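Local coordinates for protein cytokinin riboside 5'-monophosphate phosphoribohydrolase (Streptomyces coelicolor, PDB 5ZI9) that is an enzyme of the LOG-type family, with a Rossmann-like fold built on a parallel beta sheet, assembled from several copies, at residues Q58-E63 with N152-F157. Residues are numbered along the deposited sequence; the frame is centred on the assembly and turned at random.
Sequences QSEFIE and NFRYFF
Glu60 reaches from helix 50-67 straight into the turn between strand 149-153 and helix 156-165, and its carboxylate carries most of the contact. With CG anti to the backbone N (chi1 -170°) and the chain extended beyond it, both oxygens arrive at the backbone of Arg154 and Tyr155. Glu60 OE1 uses its syn lone pair to accept from Tyr155 N at 2.9 Å. Glu60 OE2 is gripped twice. Arg154 N lies 2.9 Å from Glu60 OE2 on the syn side. Arg154 NE, 2.8 Å from Glu60 OE2, comes from the opposite face of the carboxylate plane, in a nearly straight bond (173°) that is also a salt bridge. This buried head is packed closely as well as bonded. Phe153 turns its ring edge to Glu60, CD2 standing 3.5 Å from Glu60 OE1 with the ring almost perpendicular to the carboxylate, and Tyr155 CD2 approaches the same oxygen obliquely. Tyr155 sits at the N-cap position of the following helix. The guanidinium of Arg154 and the two backbone N-H groups would probably help keep Glu60 charged.

One helical turn on, the contact thins out. Glu63, partly exposed, touches the turn through a single longer salt bridge, its OE1 3.2 Å from Arg154 NH1, with carboxylate and guanidinium planes 40° apart. The Arg154 chain bends at chi2 and chi3, bringing NE to Glu60 and NH1 to Glu63. Its NH2 carries the network across a subunit boundary, in a salt bridge to Glu63 OE2 of a neighbouring subunit. Phe153, meanwhile, is hydrogen-bonded through its backbone to Gly134 and Glu136. A salt-bridge network together with backbone-to-carboxylate bonds joins helix 50-67 to the strand-turn-helix unit at one edge of the parallel sheet, in a Rossmann-like fold.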
ATOM      1  N   GLN B  58       1.506   1.268  -9.025  1.00 23.85           N
ATOM      2  CA  GLN B  58       2.157   1.831  -7.863  1.00 24.59           C
ATOM      3  C   GLN B  58       3.608   1.369  -7.773  1.00 23.10           C
ATOM      4  O   GLN B  58       4.501   2.156  -7.492  1.00 21.32           O
ATOM      5  CB  GLN B  58       1.397   1.443  -6.596  1.00 26.38           C
ATOM      6  CG  GLN B  58       1.786   2.219  -5.334  1.00 29.17           C
ATOM      7  CD  GLN B  58       1.453   1.482  -4.050  1.00 33.47           C
ATOM      8  OE1 GLN B  58       1.454   0.238  -3.997  1.00 42.96           O
ATOM      9  NE2 GLN B  58       1.159   2.233  -3.009  1.00 31.70           N
ATOM     10  N   SER B  59       3.851   0.090  -8.024  1.00 23.45           N
ATOM     11  CA  SER B  59       5.224  -0.426  -8.057  1.00 24.07           C
ATOM     12  C   SER B  59       6.132   0.311  -9.060  1.00 24.08           C
ATOM     13  O   SER B  59       7.297   0.615  -8.781  1.00 22.64           O
ATOM     14  CB  SER B  59       5.217  -1.903  -8.393  1.00 23.45           C
ATOM     15  OG  SER B  59       4.500  -2.570  -7.400  1.00 23.51           O
ATOM     16  N   GLU B  60       5.581   0.583 -10.234  1.00 24.54           N
ATOM     17  CA  GLU B  60       6.325   1.282 -11.262  1.00 24.93           C
ATOM     18  C   GLU B  60       6.644   2.715 -10.877  1.00 22.35           C
ATOM     19  O   GLU B  60       7.727   3.178 -11.156  1.00 23.09           O
ATOM     20  CB  GLU B  60       5.607   1.246 -12.613  1.00 25.62           C
ATOM     21  CG  GLU B  60       6.536   1.772 -13.694  1.00 26.30           C
ATOM     22  CD  GLU B  60       6.169   1.330 -15.083  1.00 27.03           C
ATOM     23  OE1 GLU B  60       5.395   2.057 -15.745  1.00 30.12           O
ATOM     24  OE2 GLU B  60       6.703   0.305 -15.538  1.00 25.08           O
ATOM     25  N   PHE B  61       5.723   3.401 -10.222  1.00 22.46           N
ATOM     26  CA  PHE B  61       6.033   4.707  -9.635  1.00 22.94           C
ATOM     27  C   PHE B  61       7.148   4.598  -8.628  1.00 22.50           C
ATOM     28  O   PHE B  61       8.051   5.427  -8.628  1.00 21.28           O
ATOM     29  CB  PHE B  61       4.851   5.295  -8.889  1.00 22.85           C
ATOM     30  CG  PHE B  61       3.937   6.048  -9.742  1.00 23.65           C
ATOM     31  CD1 PHE B  61       4.288   7.297 -10.191  1.00 24.81           C
ATOM     32  CD2 PHE B  61       2.711   5.520 -10.089  1.00 25.18           C
ATOM     33  CE1 PHE B  61       3.427   8.012 -10.998  1.00 26.35           C
ATOM     34  CE2 PHE B  61       1.829   6.231 -10.866  1.00 26.51           C
ATOM     35  CZ  PHE B  61       2.191   7.491 -11.337  1.00 26.58           C
ATOM     36  N   ILE B  62       7.039   3.604  -7.740  1.00 21.52           N
ATOM     37  CA  ILE B  62       8.055   3.411  -6.738  1.00 23.40           C
ATOM     38  C   ILE B  62       9.403   3.202  -7.361  1.00 24.85           C
ATOM     39  O   ILE B  62      10.363   3.758  -6.858  1.00 25.35           O
ATOM     40  CB  ILE B  62       7.716   2.280  -5.750  1.00 24.70           C
ATOM     41  CG1 ILE B  62       6.614   2.775  -4.805  1.00 24.35           C
ATOM     42  CG2 ILE B  62       8.934   1.870  -4.906  1.00 24.46           C
ATOM     43  CD1 ILE B  62       5.766   1.686  -4.269  1.00 23.68           C
ATOM     44  N   GLU B  63       9.464   2.408  -8.436  1.00 26.92           N
ATOM     45  CA  GLU B  63      10.724   2.072  -9.106  1.00 26.84           C
ATOM     46  C   GLU B  63      11.307   3.297  -9.764  1.00 28.78           C
ATOM     47  O   GLU B  63      12.505   3.547  -9.671  1.00 30.04           O
ATOM     48  CB  GLU B  63      10.501   0.986 -10.142  1.00 28.08           C
ATOM     49  CG  GLU B  63      10.405  -0.404  -9.543  1.00 29.28           C
ATOM     50  CD  GLU B  63       9.395  -1.341 -10.205  1.00 29.12           C
ATOM     51  OE1 GLU B  63       9.192  -1.288 -11.442  1.00 30.67           O
ATOM     52  OE2 GLU B  63       8.807  -2.142  -9.448  1.00 28.64           O
ATOM     53  N   ASN B 152      12.822   1.418 -18.692  1.00 35.03           N
ATOM     54  CA  ASN B 152      11.746   1.136 -19.626  1.00 33.28           C
ATOM     55  C   ASN B 152      10.460   1.014 -18.855  1.00 30.99           C
ATOM     56  O   ASN B 152      10.244   0.023 -18.126  1.00 30.04           O
ATOM     57  CB  ASN B 152      12.006  -0.190 -20.282  1.00 35.84           C
ATOM     58  CG  ASN B 152      13.209  -0.157 -21.156  1.00 34.41           C
ATOM     59  OD1 ASN B 152      13.178   0.495 -22.187  1.00 34.30           O
ATOM     60  ND2 ASN B 152      14.272  -0.843 -20.748  1.00 32.23           N
ATOM     61  N   PHE B 153       9.617   2.022 -19.002  1.00 27.50           N
ATOM     62  CA  PHE B 153       8.314   2.032 -18.339  1.00 26.35           C
ATOM     63  C   PHE B 153       7.346   1.220 -19.138  1.00 25.26           C
ATOM     64  O   PHE B 153       7.424   1.193 -20.377  1.00 23.12           O
ATOM     65  CB  PHE B 153       7.735   3.459 -18.226  1.00 24.04           C
ATOM     66  CG  PHE B 153       8.466   4.303 -17.263  1.00 22.37           C
ATOM     67  CD1 PHE B 153       9.614   4.968 -17.652  1.00 21.79           C
ATOM     68  CD2 PHE B 153       8.024   4.404 -15.941  1.00 22.71           C
ATOM     69  CE1 PHE B 153      10.313   5.742 -16.748  1.00 21.89           C
ATOM     70  CE2 PHE B 153       8.719   5.163 -15.015  1.00 22.47           C
ATOM     71  CZ  PHE B 153       9.884   5.831 -15.429  1.00 22.82           C
ATOM     72  N   ARG B 154       6.397   0.605 -18.439  1.00 25.04           N
ATOM     73  CA  ARG B 154       5.294  -0.016 -19.148  1.00 25.76           C
ATOM     74  C   ARG B 154       3.971   0.723 -19.077  1.00 25.15           C
ATOM     75  O   ARG B 154       3.107   0.538 -19.956  1.00 26.07           O
ATOM     76  CB  ARG B 154       5.220  -1.520 -18.867  1.00 25.92           C
ATOM     77  CG  ARG B 154       4.940  -1.915 -17.462  1.00 27.22           C
ATOM     78  CD  ARG B 154       5.899  -2.976 -16.961  1.00 26.59           C
ATOM     79  NE  ARG B 154       6.395  -2.518 -15.665  1.00 29.15           N
ATOM     80  CZ  ARG B 154       6.739  -3.287 -14.636  1.00 32.16           C
ATOM     81  NH1 ARG B 154       7.204  -2.701 -13.522  1.00 33.78           N
ATOM     82  NH2 ARG B 154       6.639  -4.623 -14.696  1.00 31.67           N
ATOM     83  N   TYR B 155       3.849   1.653 -18.144  1.00 24.11           N
ATOM     84  CA  TYR B 155       2.696   2.532 -18.115  1.00 24.70           C
ATOM     85  C   TYR B 155       3.016   3.953 -18.586  1.00 25.40           C
ATOM     86  O   TYR B 155       3.682   4.712 -17.906  1.00 25.65           O
ATOM     87  CB  TYR B 155       2.089   2.559 -16.728  1.00 25.00           C
ATOM     88  CG  TYR B 155       1.780   1.185 -16.229  1.00 24.74           C
ATOM     89  CD1 TYR B 155       0.707   0.473 -16.724  1.00 24.01           C
ATOM     90  CD2 TYR B 155       2.596   0.582 -15.279  1.00 26.02           C
ATOM     91  CE1 TYR B 155       0.449  -0.799 -16.280  1.00 24.91           C
ATOM     92  CE2 TYR B 155       2.342  -0.693 -14.822  1.00 26.86           C
ATOM     93  CZ  TYR B 155       1.266  -1.379 -15.329  1.00 25.79           C
ATOM     94  OH  TYR B 155       1.005  -2.658 -14.902  1.00 27.88           O
ATOM     95  N   PHE B 156       2.498   4.276 -19.760  1.00 27.75           N
ATOM     96  CA  PHE B 156       2.541   5.592 -20.394  1.00 30.01           C
ATOM     97  C   PHE B 156       2.405   6.783 -19.446  1.00 29.01           C
ATOM     98  O   PHE B 156       3.168   7.750 -19.495  1.00 28.04           O
ATOM     99  CB  PHE B 156       1.392   5.633 -21.400  1.00 33.29           C
ATOM    100  CG  PHE B 156       1.558   6.657 -22.474  1.00 41.23           C
ATOM    101  CD1 PHE B 156       2.518   6.478 -23.518  1.00 46.83           C
ATOM    102  CD2 PHE B 156       0.742   7.801 -22.502  1.00 45.79           C
ATOM    103  CE1 PHE B 156       2.666   7.425 -24.543  1.00 43.96           C
ATOM    104  CE2 PHE B 156       0.900   8.754 -23.534  1.00 43.31           C
ATOM    105  CZ  PHE B 156       1.853   8.562 -24.544  1.00 43.02           C
ATOM    106  N   PHE B 157       1.419   6.678 -18.571  1.00 30.44           N
ATOM    107  CA  PHE B 157       0.987   7.759 -17.708  1.00 28.62           C
ATOM    108  C   PHE B 157       1.838   7.892 -16.494  1.00 26.20           C
ATOM    109  O   PHE B 157       1.893   8.927 -15.883  1.00 26.10           O
ATOM    110  CB  PHE B 157      -0.461   7.540 -17.378  1.00 31.62           C
ATOM    111  CG  PHE B 157      -1.313   7.642 -18.601  1.00 39.15           C
ATOM    112  CD1 PHE B 157      -1.786   8.895 -19.019  1.00 41.90           C
ATOM    113  CD2 PHE B 157      -1.561   6.519 -19.427  1.00 40.75           C
ATOM    114  CE1 PHE B 157      -2.551   9.013 -20.170  1.00 39.93           C
ATOM    115  CE2 PHE B 157      -2.306   6.651 -20.585  1.00 38.17           C
ATOM    116  CZ  PHE B 157      -2.810   7.897 -20.939  1.00 39.92           C
TER